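Local coordinates for putative lipoprotein (Bacteroides fragilis, PDB 3QNK), which probably binds glycans at the outer membrane as a SusD-like lipoprotein, although its own ligand is not established, at residues B[183-193]-B[388-397]; B[403-412]-B[428-439]. All coordinates share one frame; numbering follows the deposited sequence.

Contact 1: residues B[183-193]-B[388-397]; sequences AAYALKSRVEL and ILRYAEIYLN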
loop_
_atom_site.group_PDB
_atom_site.type_symbol
_atom_site.label_atom_id
_atom_site.label_comp_id
_atom_site.label_asym_id
_atom_site.label_seq_id
_atom_site.Cartn_x
_atom_site.Cartn_y
_atom_site.Cartn_z
ATOM N N ALA B 183 -23.576 0.509 18.270
ATOM C CA ALA B 183 -22.521 0.999 17.383
ATOM C C ALA B 183 -23.098 1.334 16.007
ATOM O O ALA B 183 -22.799 2.396 15.463
ATOM C CB ALA B 183 -21.405 -0.029 17.273
ATOM N N ALA B 184 -23.986 0.466 15.481
ATOM C CA ALA B 184 -24.621 0.670 14.177
ATOM C C ALA B 184 -25.504 1.924 14.191
ATOM O O ALA B 184 -25.384 2.746 13.286
ATOM C CB ALA B 184 -25.427 -0.549 13.785
ATOM N N TYR B 185 -26.338 2.107 15.239
ATOM C CA TYR B 185 -27.198 3.284 15.355
ATOM C C TYR B 185 -26.365 4.543 15.529
ATOM O O TYR B 185 -26.666 5.566 14.898
ATOM C CB TYR B 185 -28.197 3.135 16.510
ATOM C CG TYR B 185 -29.490 2.440 16.133
ATOM C CD1 TYR B 185 -30.391 3.030 15.248
ATOM C CD2 TYR B 185 -29.862 1.235 16.737
ATOM C CE1 TYR B 185 -31.584 2.395 14.902
ATOM C CE2 TYR B 185 -31.075 0.610 16.431
ATOM C CZ TYR B 185 -31.934 1.195 15.514
ATOM O OH TYR B 185 -33.125 0.576 15.199
ATOM N N ALA B 186 -25.305 4.468 16.360
ATOM C CA ALA B 186 -24.394 5.586 16.590
ATOM C C ALA B 186 -23.690 5.994 15.276
ATOM O O ALA B 186 -23.664 7.186 14.972
ATOM C CB ALA B 186 -23.379 5.235 17.660
ATOM N N LEU B 187 -23.208 5.025 14.463
ATOM C CA LEU B 187 -22.573 5.382 13.197
ATOM C C LEU B 187 -23.605 5.967 12.260
ATOM O O LEU B 187 -23.307 6.983 11.626
ATOM C CB LEU B 187 -21.816 4.209 12.532
ATOM C CG LEU B 187 -20.888 4.546 11.311
ATOM C CD1 LEU B 187 -19.858 5.598 11.644
ATOM C CD2 LEU B 187 -20.192 3.310 10.772
ATOM N N LYS B 188 -24.834 5.405 12.247
ATOM C CA LYS B 188 -25.953 5.852 11.422
ATOM C C LYS B 188 -26.218 7.331 11.662
ATOM O O LYS B 188 -26.243 8.093 10.693
ATOM C CB LYS B 188 -27.215 5.008 11.700
ATOM C CG LYS B 188 -28.217 4.912 10.554
ATOM C CD LYS B 188 -29.259 3.798 10.711
ATOM C CE LYS B 188 -30.620 4.198 10.148
ATOM N NZ LYS B 188 -31.550 4.782 11.176
ATOM N N SER B 189 -26.322 7.759 12.951
ATOM C CA SER B 189 -26.590 9.163 13.317
ATOM C C SER B 189 -25.511 10.116 12.767
ATOM O O SER B 189 -25.874 11.200 12.306
ATOM C CB SER B 189 -26.730 9.331 14.831
ATOM O OG SER B 189 -25.506 9.255 15.544
ATOM N N ARG B 190 -24.207 9.727 12.784
ATOM C CA ARG B 190 -23.140 10.579 12.243
ATOM C C ARG B 190 -23.229 10.668 10.728
ATOM O O ARG B 190 -23.179 11.783 10.196
ATOM C CB ARG B 190 -21.762 10.076 12.646
ATOM C CG ARG B 190 -20.685 11.108 12.371
ATOM C CD ARG B 190 -19.341 10.448 12.293
ATOM N NE ARG B 190 -18.897 10.008 13.612
ATOM C CZ ARG B 190 -17.741 9.406 13.857
ATOM N NH1 ARG B 190 -16.895 9.146 12.866
ATOM N NH2 ARG B 190 -17.421 9.052 15.095
ATOM N N VAL B 191 -23.381 9.488 10.030
ATOM C CA VAL B 191 -23.540 9.400 8.569
ATOM C C VAL B 191 -24.763 10.269 8.120
ATOM O O VAL B 191 -24.647 11.046 7.162
ATOM C CB VAL B 191 -23.652 7.934 8.100
ATOM C CG1 VAL B 191 -23.881 7.850 6.603
ATOM C CG2 VAL B 191 -22.396 7.163 8.462
ATOM N N GLU B 192 -25.878 10.193 8.861
ATOM C CA GLU B 192 -27.076 10.981 8.595
ATOM C C GLU B 192 -26.825 12.479 8.819
ATOM O O GLU B 192 -27.336 13.304 8.064
ATOM C CB GLU B 192 -28.257 10.513 9.464
ATOM C CG GLU B 192 -28.814 9.137 9.110
ATOM C CD GLU B 192 -29.699 8.464 10.156
ATOM O OE1 GLU B 192 -29.498 8.721 11.364
ATOM O OE2 GLU B 192 -30.579 7.657 9.771
ATOM N N LEU B 193 -26.022 12.835 9.836
ATOM C CA LEU B 193 -25.699 14.230 10.141
ATOM C C LEU B 193 -24.806 14.823 9.047
ATOM O O LEU B 193 -25.010 15.971 8.620
ATOM C CB LEU B 193 -25.026 14.334 11.524
ATOM C CG LEU B 193 -24.733 15.745 12.064
ATOM C CD1 LEU B 193 -26.020 16.523 12.330
ATOM C CD2 LEU B 193 -23.893 15.679 13.301
ATOM N N ILE B 388 -13.729 5.122 18.405
ATOM C CA ILE B 388 -14.345 5.580 17.162
ATOM C C ILE B 388 -15.734 6.151 17.492
ATOM O O ILE B 388 -16.074 7.206 16.996
ATOM C CB ILE B 388 -14.351 4.437 16.084
ATOM C CG1 ILE B 388 -12.890 4.011 15.740
ATOM C CG2 ILE B 388 -15.067 4.883 14.815
ATOM C CD1 ILE B 388 -12.696 2.632 15.128
ATOM N N LEU B 389 -16.495 5.513 18.371
ATOM C CA LEU B 389 -17.812 6.013 18.742
ATOM C C LEU B 389 -17.995 6.029 20.280
ATOM O O LEU B 389 -17.871 4.988 20.939
ATOM C CB LEU B 389 -18.930 5.184 18.070
ATOM C CG LEU B 389 -18.968 5.088 16.531
ATOM C CD1 LEU B 389 -19.891 3.925 16.098
ATOM C CD2 LEU B 389 -19.463 6.377 15.917
ATOM N N ARG B 390 -18.260 7.241 20.825
ATOM C CA ARG B 390 -18.535 7.561 22.235
ATOM C C ARG B 390 -19.984 8.011 22.422
ATOM O O ARG B 390 -20.527 8.689 21.541
ATOM C CB ARG B 390 -17.651 8.720 22.682
ATOM C CG ARG B 390 -16.270 8.418 23.211
ATOM C CD ARG B 390 -15.475 9.733 23.185
ATOM N NE ARG B 390 -16.008 10.648 24.181
ATOM C CZ ARG B 390 -15.808 11.952 24.226
ATOM N NH1 ARG B 390 -15.045 12.546 23.323
ATOM N NH2 ARG B 390 -16.340 12.672 25.194
ATOM N N TYR B 391 -20.566 7.760 23.604
ATOM C CA TYR B 391 -21.936 8.189 23.921
ATOM C C TYR B 391 -22.114 9.736 23.814
ATOM O O TYR B 391 -23.184 10.182 23.402
ATOM C CB TYR B 391 -22.343 7.698 25.317
ATOM C CG TYR B 391 -23.827 7.761 25.625
ATOM C CD1 TYR B 391 -24.779 7.493 24.643
ATOM C CD2 TYR B 391 -24.278 8.006 26.918
ATOM C CE1 TYR B 391 -26.143 7.529 24.927
ATOM C CE2 TYR B 391 -25.640 8.014 27.221
ATOM C CZ TYR B 391 -26.571 7.773 26.223
ATOM O OH TYR B 391 -27.909 7.752 26.525
ATOM N N ALA B 392 -21.057 10.535 24.121
ATOM C CA ALA B 392 -21.089 11.998 24.037
ATOM C C ALA B 392 -21.560 12.511 22.664
ATOM O O ALA B 392 -22.253 13.531 22.600
ATOM C CB ALA B 392 -19.720 12.565 24.343
ATOM N N GLU B 393 -21.205 11.791 21.574
ATOM C CA GLU B 393 -21.559 12.163 20.213
ATOM C C GLU B 393 -23.057 12.107 19.963
ATOM O O GLU B 393 -23.569 12.927 19.195
ATOM C CB GLU B 393 -20.853 11.257 19.222
ATOM C CG GLU B 393 -20.485 11.988 17.956
ATOM C CD GLU B 393 -19.884 11.114 16.880
ATOM O OE1 GLU B 393 -18.847 10.453 17.148
ATOM O OE2 GLU B 393 -20.453 11.106 15.761
ATOM N N ILE B 394 -23.765 11.132 20.585
ATOM C CA ILE B 394 -25.207 10.979 20.426
ATOM C C ILE B 394 -25.870 12.305 20.800
ATOM O O ILE B 394 -26.619 12.852 20.000
ATOM C CB ILE B 394 -25.724 9.775 21.257
ATOM C CG1 ILE B 394 -24.961 8.474 20.903
ATOM C CG2 ILE B 394 -27.241 9.592 21.196
ATOM C CD1 ILE B 394 -24.919 8.070 19.427
ATOM N N TYR B 395 -25.485 12.878 21.941
ATOM C CA TYR B 395 -26.029 14.130 22.437
ATOM C C TYR B 395 -25.773 15.299 21.489
ATOM O O TYR B 395 -26.696 16.081 21.217
ATOM C CB TYR B 395 -25.445 14.438 23.810
ATOM C CG TYR B 395 -25.918 13.480 24.876
ATOM C CD1 TYR B 395 -27.153 13.649 25.491
ATOM C CD2 TYR B 395 -25.130 12.402 25.274
ATOM C CE1 TYR B 395 -27.598 12.770 26.468
ATOM C CE2 TYR B 395 -25.568 11.511 26.253
ATOM C CZ TYR B 395 -26.807 11.699 26.846
ATOM O OH TYR B 395 -27.269 10.865 27.831
ATOM N N LEU B 396 -24.546 15.403 20.969
ATOM C CA LEU B 396 -24.135 16.502 20.098
ATOM C C LEU B 396 -24.706 16.370 18.677
ATOM O O LEU B 396 -25.107 17.380 18.114
ATOM C CB LEU B 396 -22.603 16.638 20.091
ATOM C CG LEU B 396 -22.021 17.221 21.394
ATOM C CD1 LEU B 396 -20.527 17.157 21.423
ATOM C CD2 LEU B 396 -22.450 18.642 21.597
ATOM N N ASN B 397 -24.833 15.140 18.138
ATOM C CA ASN B 397 -25.480 14.895 16.846
ATOM C C ASN B 397 -26.960 15.238 16.947
ATOM O O ASN B 397 -27.518 15.846 16.041
ATOM C CB ASN B 397 -25.309 13.431 16.414
ATOM C CG ASN B 397 -23.887 13.022 16.101
ATOM O OD1 ASN B 397 -22.969 13.834 16.071
ATOM N ND2 ASN B 397 -23.682 11.746 15.839
#
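Arg190 meets Glu393 side-on, and the two side chains cross at about a right angle. The guanidinium and carboxylate planes are 28° apart, so the flat groups lie nearly coplanar, with the carboxylate at the guanidinium edge. Arg190 NE donates to Glu393 OE2 over 2.9 Å, and Arg190 NH2 donates to Glu393 OE1 over 2.9 Å. Both oxygens use their syn lone pairs. The arginine chain bends at chi3 (-72°), which turns the guanidinium toward the start of helix 391-405. NH2 also makes a weak hydrogen bond to the carbonyl O of Ile388, just ahead of strand 389-390.

Glu393 OE2 has a second donor. Asn397 ND2, one turn further along the same helix, reaches Glu393 OE2 on the anti side at 3.3 Å. Asn397 ND2 also donates across the contact to Ser189 OG at 3.1 Å, with OG in the amide plane. Ser189 OG in turn donates to Ala186 O within its own helix. Asn397 OD1 is held by Arg443 of helix 432-446, while Leu193 CD2 packs against this amide.

Helix 181-194 packs beside helix 391-405 in the alpha-alpha superhelix of this SusD-family protein. The axes of 183-193 and 391-397 approach to 10.1 Å, at 37°. Strand 389-390 leads into the second helix. Ile388 and Leu389 both lie opposite Phe240, a classic beta bulge.

Apolar groups fill the end near this strand. Leu389 points one methyl, CD1, at the helix, 4.0 Å from Ala186 CB and close to Leu187 CB. Its other methyl, CD2, lies obliquely by the Arg190 guanidinium. Ile394 CD1 touches Ala186 CB at 3.7 Å.

Contact 2: residues B[403-412]-B[428-439]; sequences LETGDVEGAR and TESDPEKLRELI
Arg436 NH1 reaches both oxygens of Glu404, with OE1 at 2.8 Å and OE2 at 3.0 Å. The bond to OE2 is nearly straight. The carboxylate and guanidinium planes are 16° apart, nearly coplanar, and the carboxylate lies at the guanidinium edge. Glu404 bends at chi2 (-53°), which brings its carboxylate to the arginine. Glu433 takes NH2 of Arg436, so the arginine bridges two acids.

Beside this pair, Leu403 crosses Arg436 at about a right angle, and its CD2 lies against Arg436 CB. Leu403 is a knob set among Pro432, Leu435, Arg436 and Ile439. Leu435 is a second knob, among Leu403, Val408, Ala411 and Arg412. The two leucines slide past each other in opposite directions, with Leu403 CD1 3.7 Å from Leu435 CD2.

This knobs-into-holes packing sets helix 432-446 against a helical corner. Gly406, the first residue after helix 391-405, closes it with a Schellman motif, and Asp407 N-caps helix 408-420 through Gly410 N. Asp431 caps helix 432-446 in the same way, its OD2 accepting from Lys434 N. The short segments 408-412 and 432-439 run nearly parallel, 22° apart.

Val408 CG1 meets Pro432 CG at 3.8 Å. Arg412 CD lies 3.4 Å from the carbonyl O of Glu429. The guanidinium of Arg412 pairs with Glu409, and its NH1 bonds Leu427 O.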
loop_
_atom_site.group_PDB
_atom_site.type_symbol
_atom_site.label_atom_id
_atom_site.label_comp_id
_atom_site.label_asym_id
_atom_site.label_seq_id
_atom_site.Cartn_x
_atom_site.Cartn_y
_atom_site.Cartn_z
ATOM N N LEU B 403 -31.603 21.454 16.418
ATOM C CA LEU B 403 -31.603 22.880 16.110
ATOM C C LEU B 403 -32.042 23.134 14.664
ATOM O O LEU B 403 -32.975 23.914 14.446
ATOM C CB LEU B 403 -30.237 23.532 16.364
ATOM C CG LEU B 403 -30.264 25.008 16.086
ATOM C CD1 LEU B 403 -30.202 25.789 17.329
ATOM C CD2 LEU B 403 -29.241 25.385 15.089
ATOM N N GLU B 404 -31.415 22.431 13.687
ATOM C CA GLU B 404 -31.726 22.584 12.266
ATOM C C GLU B 404 -33.183 22.252 11.932
ATOM O O GLU B 404 -33.708 22.746 10.945
ATOM C CB GLU B 404 -30.787 21.730 11.417
ATOM C CG GLU B 404 -29.310 22.084 11.535
ATOM C CD GLU B 404 -28.906 23.533 11.315
ATOM O OE1 GLU B 404 -29.644 24.289 10.638
ATOM O OE2 GLU B 404 -27.826 23.908 11.824
ATOM N N THR B 405 -33.831 21.464 12.777
ATOM C CA THR B 405 -35.221 21.024 12.709
ATOM C C THR B 405 -36.157 22.095 13.325
ATOM O O THR B 405 -37.343 22.108 13.020
ATOM C CB THR B 405 -35.241 19.648 13.409
ATOM O OG1 THR B 405 -34.976 18.685 12.403
ATOM C CG2 THR B 405 -36.516 19.309 14.162
ATOM N N GLY B 406 -35.616 22.983 14.157
ATOM C CA GLY B 406 -36.392 24.032 14.818
ATOM C C GLY B 406 -36.688 23.778 16.287
ATOM O O GLY B 406 -37.364 24.581 16.931
ATOM N N ASP B 407 -36.197 22.650 16.821
ATOM C CA ASP B 407 -36.360 22.259 18.211
ATOM C C ASP B 407 -35.197 22.843 19.008
ATOM O O ASP B 407 -34.262 22.111 19.383
ATOM C CB ASP B 407 -36.440 20.727 18.311
ATOM C CG ASP B 407 -36.651 20.149 19.699
ATOM O OD1 ASP B 407 -37.059 20.909 20.613
ATOM O OD2 ASP B 407 -36.442 18.932 19.864
ATOM N N VAL B 408 -35.236 24.179 19.235
ATOM C CA VAL B 408 -34.183 24.905 19.966
ATOM C C VAL B 408 -34.108 24.425 21.420
ATOM O O VAL B 408 -33.021 24.230 21.948
ATOM C CB VAL B 408 -34.303 26.456 19.879
ATOM C CG1 VAL B 408 -34.040 26.968 18.461
ATOM C CG2 VAL B 408 -35.663 26.945 20.369
ATOM N N GLU B 409 -35.256 24.166 22.037
ATOM C CA GLU B 409 -35.309 23.719 23.427
ATOM C C GLU B 409 -34.711 22.304 23.584
ATOM O O GLU B 409 -33.913 22.114 24.502
ATOM C CB GLU B 409 -36.733 23.821 23.991
ATOM C CG GLU B 409 -36.815 23.724 25.517
ATOM C CD GLU B 409 -36.065 24.670 26.457
ATOM O OE1 GLU B 409 -35.193 25.444 25.992
ATOM O OE2 GLU B 409 -36.322 24.598 27.684
ATOM N N GLY B 410 -35.021 21.384 22.648
ATOM C CA GLY B 410 -34.481 20.032 22.619
ATOM C C GLY B 410 -32.981 20.038 22.404
ATOM O O GLY B 410 -32.257 19.241 23.009
ATOM N N ALA B 411 -32.501 20.946 21.539
ATOM C CA ALA B 411 -31.087 21.122 21.191
ATOM C C ALA B 411 -30.306 21.593 22.399
ATOM O O ALA B 411 -29.225 21.080 22.697
ATOM C CB ALA B 411 -30.969 22.144 20.075
ATOM N N ARG B 412 -30.897 22.562 23.116
ATOM C CA ARG B 412 -30.338 23.143 24.323
ATOM C C ARG B 412 -30.225 22.051 25.385
ATOM O O ARG B 412 -29.144 21.822 25.921
ATOM C CB ARG B 412 -31.211 24.313 24.797
ATOM C CG ARG B 412 -30.381 25.489 25.305
ATOM C CD ARG B 412 -31.196 26.660 25.881
ATOM N NE ARG B 412 -32.388 26.218 26.603
ATOM C CZ ARG B 412 -32.406 25.873 27.896
ATOM N NH1 ARG B 412 -31.306 25.988 28.643
ATOM N NH2 ARG B 412 -33.531 25.438 28.460
ATOM N N THR B 428 -28.239 29.054 27.873
ATOM C CA THR B 428 -29.523 29.717 28.056
ATOM C C THR B 428 -30.098 30.219 26.714
ATOM O O THR B 428 -31.308 30.479 26.618
ATOM C CB THR B 428 -29.193 30.847 29.017
ATOM O OG1 THR B 428 -29.213 30.304 30.328
ATOM C CG2 THR B 428 -30.099 32.052 28.900
ATOM N N GLU B 429 -29.211 30.378 25.706
ATOM C CA GLU B 429 -29.475 30.924 24.391
ATOM C C GLU B 429 -30.723 30.339 23.734
ATOM O O GLU B 429 -30.852 29.132 23.548
ATOM C CB GLU B 429 -28.260 30.780 23.463
ATOM C CG GLU B 429 -28.354 31.654 22.222
ATOM C CD GLU B 429 -28.683 33.115 22.479
ATOM O OE1 GLU B 429 -27.824 33.829 23.046
ATOM O OE2 GLU B 429 -29.820 33.533 22.161
ATOM N N SER B 430 -31.611 31.245 23.350
ATOM C CA SER B 430 -32.884 30.973 22.693
ATOM C C SER B 430 -32.811 31.248 21.172
ATOM O O SER B 430 -33.572 30.624 20.442
ATOM C CB SER B 430 -33.995 31.811 23.337
ATOM O OG SER B 430 -33.510 33.063 23.817
ATOM N N ASP B 431 -31.913 32.168 20.700
ATOM C CA ASP B 431 -31.763 32.488 19.273
ATOM C C ASP B 431 -31.124 31.312 18.530
ATOM O O ASP B 431 -30.015 30.888 18.893
ATOM C CB ASP B 431 -30.943 33.779 19.044
ATOM C CG ASP B 431 -30.634 34.070 17.584
ATOM O OD1 ASP B 431 -31.577 34.248 16.804
ATOM O OD2 ASP B 431 -29.458 34.092 17.225
ATOM N N PRO B 432 -31.811 30.788 17.479
ATOM C CA PRO B 432 -31.264 29.624 16.737
ATOM C C PRO B 432 -29.883 29.858 16.126
ATOM O O PRO B 432 -29.028 28.978 16.209
ATOM C CB PRO B 432 -32.303 29.395 15.635
ATOM C CG PRO B 432 -33.549 30.012 16.157
ATOM C CD PRO B 432 -33.132 31.188 16.952
ATOM N N GLU B 433 -29.652 31.039 15.541
ATOM C CA GLU B 433 -28.387 31.371 14.873
ATOM C C GLU B 433 -27.223 31.375 15.876
ATOM O O GLU B 433 -26.165 30.799 15.582
ATOM C CB GLU B 433 -28.492 32.723 14.128
ATOM C CG GLU B 433 -29.720 32.862 13.221
ATOM C CD GLU B 433 -29.898 31.828 12.115
ATOM O OE1 GLU B 433 -29.012 31.755 11.231
ATOM O OE2 GLU B 433 -30.924 31.100 12.121
ATOM N N LYS B 434 -27.450 31.952 17.076
ATOM C CA LYS B 434 -26.488 32.033 18.170
ATOM C C LYS B 434 -26.292 30.656 18.817
ATOM O O LYS B 434 -25.147 30.260 19.053
ATOM C CB LYS B 434 -26.927 33.064 19.217
ATOM C CG LYS B 434 -26.714 34.537 18.835
ATOM C CD LYS B 434 -27.044 35.345 20.079
ATOM C CE LYS B 434 -27.341 36.812 19.931
ATOM N NZ LYS B 434 -26.994 37.524 21.202
ATOM N N LEU B 435 -27.395 29.909 19.053
ATOM C CA LEU B 435 -27.342 28.570 19.649
ATOM C C LEU B 435 -26.583 27.591 18.758
ATOM O O LEU B 435 -25.826 26.763 19.284
ATOM C CB LEU B 435 -28.735 28.017 19.989
ATOM C CG LEU B 435 -28.790 26.673 20.765
ATOM C CD1 LEU B 435 -27.965 26.725 22.062
ATOM C CD2 LEU B 435 -30.233 26.225 20.999
ATOM N N ARG B 436 -26.726 27.719 17.425
ATOM C CA ARG B 436 -26.000 26.857 16.471
ATOM C C ARG B 436 -24.504 26.959 16.684
ATOM O O ARG B 436 -23.834 25.937 16.755
ATOM C CB ARG B 436 -26.349 27.205 15.017
ATOM C CG ARG B 436 -25.526 26.450 13.996
ATOM C CD ARG B 436 -26.152 26.379 12.617
ATOM N NE ARG B 436 -26.771 27.648 12.254
ATOM C CZ ARG B 436 -28.025 27.797 11.855
ATOM N NH1 ARG B 436 -28.808 26.739 11.685
ATOM N NH2 ARG B 436 -28.496 29.002 11.581
ATOM N N GLU B 437 -23.989 28.177 16.842
ATOM C CA GLU B 437 -22.562 28.360 17.020
ATOM C C GLU B 437 -22.081 27.778 18.339
ATOM O O GLU B 437 -21.005 27.186 18.380
ATOM C CB GLU B 437 -22.174 29.843 16.896
ATOM C CG GLU B 437 -22.499 30.459 15.533
ATOM C CD GLU B 437 -22.240 29.640 14.270
ATOM O OE1 GLU B 437 -21.102 29.139 14.100
ATOM O OE2 GLU B 437 -23.175 29.518 13.441
ATOM N N LEU B 438 -22.901 27.885 19.391
ATOM C CA LEU B 438 -22.555 27.373 20.714
ATOM C C LEU B 438 -22.415 25.828 20.705
ATOM O O LEU B 438 -21.491 25.285 21.336
ATOM C CB LEU B 438 -23.619 27.840 21.719
ATOM C CG LEU B 438 -23.630 29.354 21.983
ATOM C CD1 LEU B 438 -24.876 29.785 22.701
ATOM C CD2 LEU B 438 -22.389 29.808 22.734
ATOM N N ILE B 439 -23.307 25.144 19.947
ATOM C CA ILE B 439 -23.321 23.685 19.775
ATOM C C ILE B 439 -22.055 23.294 19.021
ATOM O O ILE B 439 -21.301 22.425 19.478
ATOM C CB ILE B 439 -24.619 23.201 19.056
ATOM C CG1 ILE B 439 -25.895 23.510 19.892
ATOM C CG2 ILE B 439 -24.517 21.714 18.711
ATOM C CD1 ILE B 439 -27.213 23.389 19.170
#

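Contact 1 comes first along the chain and closes before contact 2 opens. Their centres are 19 Å apart, their nearest atoms about 4 Å, and they do not touch. Helix 391-405 serves both: its first turns face helix 181-194 in contact 1, and its last turn belongs to contact 2. Helix 432-446 packs in contact 2 and sends Arg443 to Asn397 of contact 1. Contact 1 is buried, about 13 Å from the chain centre. Contact 2 is partly buried, about 25 Å out. Contact 1 joins the two sequence-family regions across 194 intervening residues, whereas contact 2 packs neighbouring helices of the SusD-family region.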